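Local coordinates for uncharacterized protein MJ0327 (Methanocaldococcus jannaschii DSM 2661, PDB 2QTD) that is of unknown function but belongs to the dinitrogenase iron-molybdenum cofactor family and may therefore handle such a cofactor or a related metal cluster, at residues Met5-Ser10 with Ala59-Asn64; Glu21-Phe26 with Ile42-Ser47; Glu78-Glu83 with Leu99-Asn104. All blocks are in the same frame, centred on the assembly; numbering follows the deposited sequence.

Contact 1: residues Met5-Ser10 with Ala59-Asn64; sequences MKVAIS and AIICKN
Ala8 is gripped by Ala59-Asn64 through both of its peptide groups: its N donates to Ala59 O at 2.9 Å, and its O accepts from Ile61 N at 2.8 Å. Ile61 O then takes Ser10 N at 3.2 Å, while a weak bond from Ala59 N to Lys6 O (3.4 Å) starts the ladder. Past the last rung a water carries on the link, hydrogen-bonded to Ser10 OG and accepting from Lys63 N. Ser10 OG, at chi1 61° between the backbone N and the carbonyl carbon, also lies 3.4 Å from Cys62 CB. The side chains of Val7, Ile9, Ala59 and Ile61 point to one face of the sheet. There Val7 CG1, anti to the backbone N (chi1 -176°), meets Ile61 CG1 at 3.8 Å, the two side chains set at a slant to each other. The selenomethionine Met5 bends at its end to bring CE to 4.0 Å from Ala59 CB. Helix 87-95 covers this face, with Phe94 against Met5 and Val7, and Val87 and Ile91 against Ile9. Ala8 and Ile60 point to the other face, where Phe20 touches Ile60. The Lys6 chain leads off to a salt bridge with Glu55. Two neighbouring parallel strands, buried at the middle of a mixed sheet with an antiparallel hairpin beside them, are characteristic of the ribonuclease H-like fold.

Contact 2: residues Glu21-Phe26 with Ile42-Ser47; sequences EDCKYF and IFNDES
Phe26 lays the far end of its ring against the carboxamide of Asn44, its CZ 3.5 Å from Asn44 OD1 and the two planes 58° apart. Asn44 OD1 accepts a hydrogen bond from Lys49 NZ. Asn44 CG is anti to its backbone N (chi1 -174°), and ND2 donates to two carbonyls, Glu21 O at 2.9 Å and Cys23 O at 3.0 Å. Both oxygens lie close to the amide plane, which fixes the rotation of the carboxamide; the bond to Cys23 is the straighter. Asn44 N adds a nearly straight bond to Lys24 O. This is the open end of the hairpin formed by strands 25-32 and 35-43: Phe26 and Ile42 are an antiparallel hydrogen-bonded pair, Tyr25 and Phe43 a non-hydrogen-bonded one. On the opposite side of strand 25-32, Lys24 and Tyr25 together face Met11 in a classic beta bulge. Phe43 turns a ring edge to Lys24 O, 3.7 Å from CD1, and the same CD1 lies 3.8 Å from Tyr25 CB. Lys24 CE comes within 4.1 Å of Phe43 CD1. Asn44 centres an inverse gamma turn, after which Asp45 N-caps helix 46-54, its OD1 accepting from Gly48 N.

Contact 3: residues Glu78-Glu83 with Leu99-Asn104; sequences EIYHAE and LSKISN
Lys101 runs fully extended across Glu78, and its NZ closes a salt bridge of 2.8 Å to Glu78 OE2, approaching on the anti side of the carboxylate and 28° out of its plane. The other oxygen, Glu78 OE1, takes a weak hydrogen bond from Tyr80 OH. An alanine in place of Glu78 would probably leave the Lys101 ammonium and the Tyr80 hydroxyl without these mates and let the lysine end swing. The Tyr80 ring turns an edge to Leu99 O, 3.7 Å from CD1, and lies beside Lys101 CB, 4.0 Å from CE1; Phe94 meets the ring edge-to-face. Leu99 and Glu83 lie alongside, running opposite ways, with Leu99 CD2 3.8 Å from Glu83 CD. Ile102 slants across Ile79, CD1 to CG2 3.8 Å. Two backbone hydrogen bonds flank the Tyr80-Lys101 bridge, Ile102 N to Ile79 O at 2.7 Å and His81 N to Ser100 O at 2.8 Å. One water donates to His81 O and Glu83 OE2 and accepts from Ser100 N. The main-chain bonds thus tie the segment to outermost strand 78-81 without calling on side chains, whereas the charged pair probably steadies one end and the other relies on water between Glu83 and Ser100.

All three contacts reach one mixed sheet, whose strands run 35-43, 25-32, 5-11, 59-62, 78-81 across it. The centre of contact 1 lies about 1 Å from the centre of the chain. Contact 2 lies on one side, its centre about 13 Å away from that of contact 1, and contact 3 on the other, about 9 Å away; contacts 2 and 3 are about 19 Å apart between centres and do not touch. Contact 1 borders on both: Ser10 packs on Cys23, and strand 59-62 pairs directly with strand 78-81. Along the chain contact 2 is nested inside the loop closed by contact 1, and contact 3 follows. The sheet is thus tied from its hairpin edge to the C-terminal segment.

Contact 1: residues Met5-Ser10 with Ala59-Asn64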
loop_
_atom_site.group_PDB
_atom_site.type_symbol
_atom_site.label_atom_id
_atom_site.label_comp_id
_atom_site.label_asym_id
_atom_site.label_seq_id
_atom_site.Cartn_x
_atom_site.Cartn_y
_atom_site.Cartn_z
HETATM N N MSE A 5 5.621 -8.172 7.848
HETATM C CA MSE A 5 5.720 -7.447 6.569
HETATM C C MSE A 5 5.591 -5.938 6.717
HETATM O O MSE A 5 4.993 -5.460 7.660
HETATM C CB MSE A 5 4.598 -7.920 5.637
HETATM C CG MSE A 5 4.726 -9.366 5.146
HETATM SE SE MSE A 5 3.212 -9.716 4.000
HETATM C CE MSE A 5 3.902 -9.147 2.276
ATOM N N LYS A 6 6.109 -5.210 5.732
ATOM C CA LYS A 6 5.916 -3.779 5.609
ATOM C C LYS A 6 4.978 -3.562 4.392
ATOM O O LYS A 6 5.224 -4.112 3.328
ATOM C CB LYS A 6 7.268 -3.088 5.373
ATOM C CG LYS A 6 7.219 -1.589 5.306
ATOM C CD LYS A 6 8.552 -0.948 4.909
ATOM C CE LYS A 6 9.680 -1.260 5.859
ATOM N NZ LYS A 6 10.852 -0.328 5.686
ATOM N N VAL A 7 3.908 -2.797 4.607
ATOM C CA VAL A 7 2.879 -2.593 3.577
ATOM C C VAL A 7 2.696 -1.104 3.366
ATOM O O VAL A 7 2.554 -0.334 4.329
ATOM C CB VAL A 7 1.534 -3.229 3.959
ATOM C CG1 VAL A 7 0.518 -3.072 2.800
ATOM C CG2 VAL A 7 1.716 -4.738 4.401
ATOM N N ALA A 8 2.747 -0.691 2.118
ATOM C CA ALA A 8 2.389 0.725 1.755
ATOM C C ALA A 8 0.930 0.860 1.255
ATOM O O ALA A 8 0.493 0.140 0.365
ATOM C CB ALA A 8 3.394 1.278 0.742
ATOM N N ILE A 9 0.205 1.797 1.837
ATOM C CA ILE A 9 -1.218 2.062 1.492
ATOM C C ILE A 9 -1.371 3.455 0.948
ATOM O O ILE A 9 -0.970 4.443 1.601
ATOM C CB ILE A 9 -2.147 1.867 2.710
ATOM C CG1 ILE A 9 -1.781 0.542 3.402
ATOM C CG2 ILE A 9 -3.645 2.000 2.250
ATOM C CD1 ILE A 9 -2.569 0.146 4.576
ATOM N N SER A 10 -2.031 3.570 -0.210
ATOM C CA SER A 10 -2.223 4.880 -0.844
ATOM C C SER A 10 -3.390 5.594 -0.148
ATOM O O SER A 10 -4.522 5.148 -0.218
ATOM C CB SER A 10 -2.500 4.634 -2.309
ATOM O OG SER A 10 -3.671 3.862 -2.483
ATOM N N ALA A 59 4.593 -5.140 0.120
ATOM C CA ALA A 59 3.283 -5.149 -0.514
ATOM C C ALA A 59 2.772 -3.739 -0.591
ATOM O O ALA A 59 3.192 -2.882 0.235
ATOM C CB ALA A 59 2.328 -6.015 0.303
ATOM N N ILE A 60 1.889 -3.478 -1.575
ATOM C CA ILE A 60 1.135 -2.236 -1.705
ATOM C C ILE A 60 -0.357 -2.568 -1.644
ATOM O O ILE A 60 -0.753 -3.586 -2.214
ATOM C CB ILE A 60 1.487 -1.504 -3.043
ATOM C CG1 ILE A 60 2.878 -0.899 -3.002
ATOM C CG2 ILE A 60 0.466 -0.389 -3.376
ATOM C CD1 ILE A 60 3.503 -0.529 -4.403
ATOM N N ILE A 61 -1.161 -1.710 -1.007
ATOM C CA ILE A 61 -2.643 -1.741 -1.044
ATOM C C ILE A 61 -3.058 -0.447 -1.695
ATOM O O ILE A 61 -2.678 0.621 -1.249
ATOM C CB ILE A 61 -3.286 -1.953 0.299
ATOM C CG1 ILE A 61 -2.836 -3.258 0.927
ATOM C CG2 ILE A 61 -4.809 -1.911 0.208
ATOM C CD1 ILE A 61 -3.341 -3.398 2.391
ATOM N N CYS A 62 -3.802 -0.579 -2.795
ATOM C CA CYS A 62 -4.377 0.551 -3.513
ATOM C C CYS A 62 -5.643 0.116 -4.265
ATOM O O CYS A 62 -5.954 -1.043 -4.342
ATOM C CB CYS A 62 -3.353 1.144 -4.483
ATOM S SG CYS A 62 -2.861 0.006 -5.846
ATOM N N LYS A 63 -6.376 1.097 -4.759
ATOM C CA LYS A 63 -7.581 0.850 -5.528
ATOM C C LYS A 63 -7.283 0.767 -6.995
ATOM O O LYS A 63 -7.941 0.008 -7.695
ATOM C CB LYS A 63 -8.618 1.923 -5.269
ATOM C CG LYS A 63 -9.213 1.927 -3.887
ATOM C CD LYS A 63 -10.367 2.897 -3.837
ATOM C CE LYS A 63 -10.994 3.075 -2.470
ATOM N NZ LYS A 63 -12.197 3.959 -2.569
ATOM N N ASN A 64 -6.387 1.615 -7.473
ATOM C CA ASN A 64 -5.970 1.676 -8.890
ATOM C C ASN A 64 -4.521 2.031 -8.924
ATOM O O ASN A 64 -4.034 2.651 -7.987
ATOM C CB ASN A 64 -6.680 2.770 -9.656
ATOM C CG ASN A 64 -8.107 2.449 -9.966
ATOM O OD1 ASN A 64 -8.394 1.561 -10.775
ATOM N ND2 ASN A 64 -9.022 3.188 -9.348
HETATM O O HOH W 1 -5.629 3.876 -4.438
#

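Contact 2: residues Glu21-Phe26 with Ile42-Ser47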
loop_
_atom_site.group_PDB
_atom_site.type_symbol
_atom_site.label_atom_id
_atom_site.label_comp_id
_atom_site.label_asym_id
_atom_site.label_seq_id
_atom_site.Cartn_x
_atom_site.Cartn_y
_atom_site.Cartn_z
ATOM N N GLU A 21 -1.461 6.896 -7.705
ATOM C CA GLU A 21 -0.881 8.130 -8.242
ATOM C C GLU A 21 -1.473 9.393 -7.606
ATOM O O GLU A 21 -0.751 10.353 -7.408
ATOM C CB GLU A 21 -1.001 8.174 -9.773
ATOM C CG GLU A 21 -0.180 7.083 -10.476
ATOM C CD GLU A 21 -0.788 5.685 -10.381
ATOM O OE1 GLU A 21 -2.004 5.550 -10.221
ATOM O OE2 GLU A 21 -0.027 4.702 -10.426
ATOM N N ASP A 22 -2.771 9.389 -7.286
ATOM C CA ASP A 22 -3.470 10.588 -6.846
ATOM C C ASP A 22 -3.441 10.823 -5.331
ATOM O O ASP A 22 -3.898 11.875 -4.860
ATOM C CB ASP A 22 -4.903 10.604 -7.426
ATOM C CG ASP A 22 -5.987 10.083 -6.475
ATOM O OD1 ASP A 22 -5.833 9.063 -5.827
ATOM O OD2 ASP A 22 -7.065 10.709 -6.413
ATOM N N CYS A 23 -2.903 9.863 -4.575
ATOM C CA CYS A 23 -2.966 9.955 -3.110
ATOM C C CYS A 23 -2.255 11.187 -2.543
ATOM O O CYS A 23 -1.389 11.799 -3.190
ATOM C CB CYS A 23 -2.483 8.683 -2.435
ATOM S SG CYS A 23 -0.756 8.276 -2.570
ATOM N N LYS A 24 -2.700 11.594 -1.367
ATOM C CA LYS A 24 -1.977 12.642 -0.612
ATOM C C LYS A 24 -0.693 12.107 -0.030
ATOM O O LYS A 24 0.354 12.776 -0.056
ATOM C CB LYS A 24 -2.905 13.255 0.461
ATOM C CG LYS A 24 -2.263 14.322 1.367
ATOM C CD LYS A 24 -1.864 15.586 0.566
ATOM C CE LYS A 24 -0.959 16.563 1.366
ATOM N NZ LYS A 24 -0.735 17.819 0.581
ATOM N N TYR A 25 -0.748 10.879 0.502
ATOM C CA TYR A 25 0.418 10.254 1.157
ATOM C C TYR A 25 0.305 8.752 1.101
ATOM O O TYR A 25 -0.793 8.233 0.850
ATOM C CB TYR A 25 0.607 10.724 2.615
ATOM C CG TYR A 25 -0.455 10.241 3.592
ATOM C CD1 TYR A 25 -1.659 10.891 3.686
ATOM C CD2 TYR A 25 -0.247 9.170 4.445
ATOM C CE1 TYR A 25 -2.658 10.468 4.593
ATOM C CE2 TYR A 25 -1.247 8.742 5.348
ATOM C CZ TYR A 25 -2.432 9.398 5.414
ATOM O OH TYR A 25 -3.433 9.024 6.286
ATOM N N PHE A 26 1.455 8.082 1.292
ATOM C CA PHE A 26 1.594 6.646 1.487
ATOM C C PHE A 26 1.721 6.420 2.977
ATOM O O PHE A 26 2.543 7.079 3.669
ATOM C CB PHE A 26 2.819 6.089 0.777
ATOM C CG PHE A 26 2.885 6.466 -0.666
ATOM C CD1 PHE A 26 2.032 5.851 -1.572
ATOM C CD2 PHE A 26 3.795 7.400 -1.106
ATOM C CE1 PHE A 26 2.090 6.207 -2.929
ATOM C CE2 PHE A 26 3.870 7.751 -2.463
ATOM C CZ PHE A 26 3.015 7.156 -3.356
ATOM N N ILE A 42 4.510 9.104 4.340
ATOM C CA ILE A 42 5.400 9.599 3.273
ATOM C C ILE A 42 4.519 10.389 2.290
ATOM O O ILE A 42 3.666 9.816 1.615
ATOM C CB ILE A 42 6.185 8.468 2.553
ATOM C CG1 ILE A 42 7.140 7.683 3.499
ATOM C CG2 ILE A 42 6.978 9.061 1.382
ATOM C CD1 ILE A 42 7.976 6.584 2.827
ATOM N N PHE A 43 4.718 11.700 2.207
ATOM C CA PHE A 43 3.902 12.498 1.260
ATOM C C PHE A 43 4.177 12.117 -0.185
ATOM O O PHE A 43 5.290 11.757 -0.524
ATOM C CB PHE A 43 4.045 13.995 1.539
ATOM C CG PHE A 43 3.368 14.411 2.813
ATOM C CD1 PHE A 43 1.994 14.257 2.953
ATOM C CD2 PHE A 43 4.110 14.884 3.896
ATOM C CE1 PHE A 43 1.341 14.618 4.113
ATOM C CE2 PHE A 43 3.482 15.246 5.095
ATOM C CZ PHE A 43 2.096 15.099 5.217
ATOM N N ASN A 44 3.130 12.089 -1.003
ATOM C CA ASN A 44 3.234 11.737 -2.417
ATOM C C ASN A 44 3.672 12.963 -3.240
ATOM O O ASN A 44 2.923 13.473 -4.082
ATOM C CB ASN A 44 1.889 11.214 -2.904
ATOM C CG ASN A 44 1.937 10.698 -4.321
ATOM O OD1 ASN A 44 3.020 10.351 -4.853
ATOM N ND2 ASN A 44 0.772 10.627 -4.938
ATOM N N ASP A 45 4.894 13.428 -2.986
ATOM C CA ASP A 45 5.497 14.528 -3.757
ATOM C C ASP A 45 6.695 13.932 -4.490
ATOM O O ASP A 45 6.877 12.719 -4.443
ATOM C CB ASP A 45 5.806 15.753 -2.881
ATOM C CG ASP A 45 6.731 15.466 -1.696
ATOM O OD1 ASP A 45 7.417 14.444 -1.690
ATOM O OD2 ASP A 45 6.752 16.284 -0.748
ATOM N N GLU A 46 7.477 14.750 -5.197
ATOM C CA GLU A 46 8.641 14.243 -5.956
ATOM C C GLU A 46 9.609 13.418 -5.076
ATOM O O GLU A 46 10.037 12.335 -5.467
ATOM C CB GLU A 46 9.390 15.384 -6.662
ATOM N N SER A 47 9.882 13.902 -3.873
ATOM C CA SER A 47 10.779 13.219 -2.936
ATOM C C SER A 47 10.140 11.941 -2.382
ATOM O O SER A 47 10.800 10.905 -2.260
ATOM C CB SER A 47 11.186 14.181 -1.804
ATOM O OG SER A 47 11.893 13.524 -0.751
#

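Contact 3: residues Glu78-Glu83 with Leu99-Asn104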
loop_
_atom_site.group_PDB
_atom_site.type_symbol
_atom_site.label_atom_id
_atom_site.label_comp_id
_atom_site.label_asym_id
_atom_site.label_seq_id
_atom_site.Cartn_x
_atom_site.Cartn_y
_atom_site.Cartn_z
ATOM N N GLU A 78 4.285 -7.297 -4.284
ATOM C CA GLU A 78 2.929 -7.757 -4.559
ATOM C C GLU A 78 1.968 -6.622 -4.306
ATOM O O GLU A 78 2.079 -5.955 -3.301
ATOM C CB GLU A 78 2.620 -8.917 -3.647
ATOM C CG GLU A 78 3.584 -10.077 -3.897
ATOM C CD GLU A 78 3.345 -11.210 -2.968
ATOM O OE1 GLU A 78 3.288 -10.946 -1.737
ATOM O OE2 GLU A 78 3.209 -12.354 -3.474
ATOM N N ILE A 79 1.018 -6.412 -5.222
ATOM C CA ILE A 79 0.123 -5.256 -5.234
ATOM C C ILE A 79 -1.286 -5.791 -5.055
ATOM O O ILE A 79 -1.748 -6.621 -5.850
ATOM C CB ILE A 79 0.252 -4.408 -6.525
ATOM C CG1 ILE A 79 1.739 -4.012 -6.727
ATOM C CG2 ILE A 79 -0.629 -3.198 -6.433
ATOM C CD1 ILE A 79 2.007 -3.261 -7.968
ATOM N N TYR A 80 -1.953 -5.326 -4.005
ATOM C CA TYR A 80 -3.268 -5.859 -3.607
ATOM C C TYR A 80 -4.322 -4.789 -3.772
ATOM O O TYR A 80 -4.059 -3.593 -3.587
ATOM C CB TYR A 80 -3.254 -6.320 -2.166
ATOM C CG TYR A 80 -2.420 -7.535 -1.946
ATOM C CD1 TYR A 80 -2.935 -8.791 -2.176
ATOM C CD2 TYR A 80 -1.070 -7.407 -1.650
ATOM C CE1 TYR A 80 -2.151 -9.917 -2.000
ATOM C CE2 TYR A 80 -0.270 -8.539 -1.505
ATOM C CZ TYR A 80 -0.817 -9.772 -1.687
ATOM O OH TYR A 80 -0.043 -10.910 -1.524
ATOM N N HIS A 81 -5.533 -5.205 -4.118
ATOM C CA HIS A 81 -6.630 -4.283 -4.368
ATOM C C HIS A 81 -7.441 -4.026 -3.098
ATOM O O HIS A 81 -7.938 -4.960 -2.452
ATOM C CB HIS A 81 -7.557 -4.854 -5.439
ATOM C CG HIS A 81 -8.576 -3.858 -5.900
ATOM N ND1 HIS A 81 -9.908 -3.953 -5.556
ATOM C CD2 HIS A 81 -8.453 -2.744 -6.646
ATOM C CE1 HIS A 81 -10.563 -2.928 -6.078
ATOM N NE2 HIS A 81 -9.701 -2.176 -6.738
ATOM N N ALA A 82 -7.523 -2.761 -2.701
ATOM C CA ALA A 82 -8.357 -2.345 -1.578
ATOM C C ALA A 82 -9.821 -2.546 -1.833
ATOM O O ALA A 82 -10.275 -2.407 -2.977
ATOM C CB ALA A 82 -8.117 -0.896 -1.235
ATOM N N GLU A 83 -10.554 -2.885 -0.763
ATOM C CA GLU A 83 -12.000 -3.070 -0.801
ATOM C C GLU A 83 -12.668 -2.026 0.086
ATOM O O GLU A 83 -12.574 -2.090 1.310
ATOM C CB GLU A 83 -12.331 -4.484 -0.340
ATOM C CG GLU A 83 -11.653 -5.518 -1.281
ATOM C CD GLU A 83 -11.882 -6.952 -0.872
ATOM O OE1 GLU A 83 -12.590 -7.224 0.121
ATOM O OE2 GLU A 83 -11.338 -7.823 -1.588
ATOM N N LEU A 99 -7.611 -10.103 0.568
ATOM C CA LEU A 99 -7.450 -9.163 -0.572
ATOM C C LEU A 99 -6.889 -9.868 -1.787
ATOM O O LEU A 99 -5.985 -10.775 -1.706
ATOM C CB LEU A 99 -6.540 -7.958 -0.217
ATOM C CG LEU A 99 -7.025 -6.995 0.867
ATOM C CD1 LEU A 99 -6.029 -5.799 1.014
ATOM C CD2 LEU A 99 -8.487 -6.475 0.669
ATOM N N SER A 100 -7.422 -9.437 -2.913
ATOM C CA SER A 100 -7.014 -9.936 -4.228
ATOM C C SER A 100 -5.764 -9.236 -4.725
ATOM O O SER A 100 -5.561 -8.030 -4.466
ATOM C CB SER A 100 -8.132 -9.709 -5.203
ATOM O OG SER A 100 -9.195 -10.481 -4.805
ATOM N N LYS A 101 -4.913 -9.999 -5.403
ATOM C CA LYS A 101 -3.648 -9.523 -5.951
ATOM C C LYS A 101 -3.903 -8.996 -7.358
ATOM O O LYS A 101 -4.522 -9.678 -8.200
ATOM C CB LYS A 101 -2.627 -10.689 -5.924
ATOM C CG LYS A 101 -1.189 -10.331 -6.272
ATOM C CD LYS A 101 -0.276 -11.561 -6.093
ATOM C CE LYS A 101 1.178 -11.198 -6.323
ATOM N NZ LYS A 101 2.079 -12.377 -6.016
ATOM N N ILE A 102 -3.456 -7.774 -7.618
ATOM C CA ILE A 102 -3.662 -7.155 -8.920
ATOM C C ILE A 102 -2.756 -7.830 -9.934
ATOM O O ILE A 102 -1.566 -7.968 -9.717
ATOM C CB ILE A 102 -3.425 -5.632 -8.856
ATOM C CG1 ILE A 102 -4.470 -4.952 -7.956
ATOM C CG2 ILE A 102 -3.406 -5.038 -10.323
ATOM C CD1 ILE A 102 -4.242 -3.445 -7.648
ATOM N N SER A 103 -3.331 -8.310 -11.048
ATOM C CA SER A 103 -2.551 -8.915 -12.152
ATOM C C SER A 103 -2.366 -7.989 -13.372
ATOM O O SER A 103 -1.424 -8.178 -14.144
ATOM C CB SER A 103 -3.202 -10.198 -12.635
ATOM O OG SER A 103 -4.565 -9.970 -12.713
ATOM N N ASN A 104 -3.299 -7.075 -13.577
ATOM C CA ASN A 104 -3.180 -6.048 -14.599
ATOM C C ASN A 104 -3.897 -4.868 -14.035
ATOM O O ASN A 104 -4.961 -5.031 -13.442
ATOM C CB ASN A 104 -3.862 -6.425 -15.929
ATOM C CG ASN A 104 -3.126 -7.508 -16.677
ATOM O OD1 ASN A 104 -3.571 -8.651 -16.725
ATOM N ND2 ASN A 104 -1.961 -7.169 -17.209
HETATM O O HOH W 2 0.656 -8.081 -7.750
HETATM O O HOH W 3 -9.190 -7.178 -3.023
HETATM O O HOH W 4 -11.072 -10.158 -2.765
#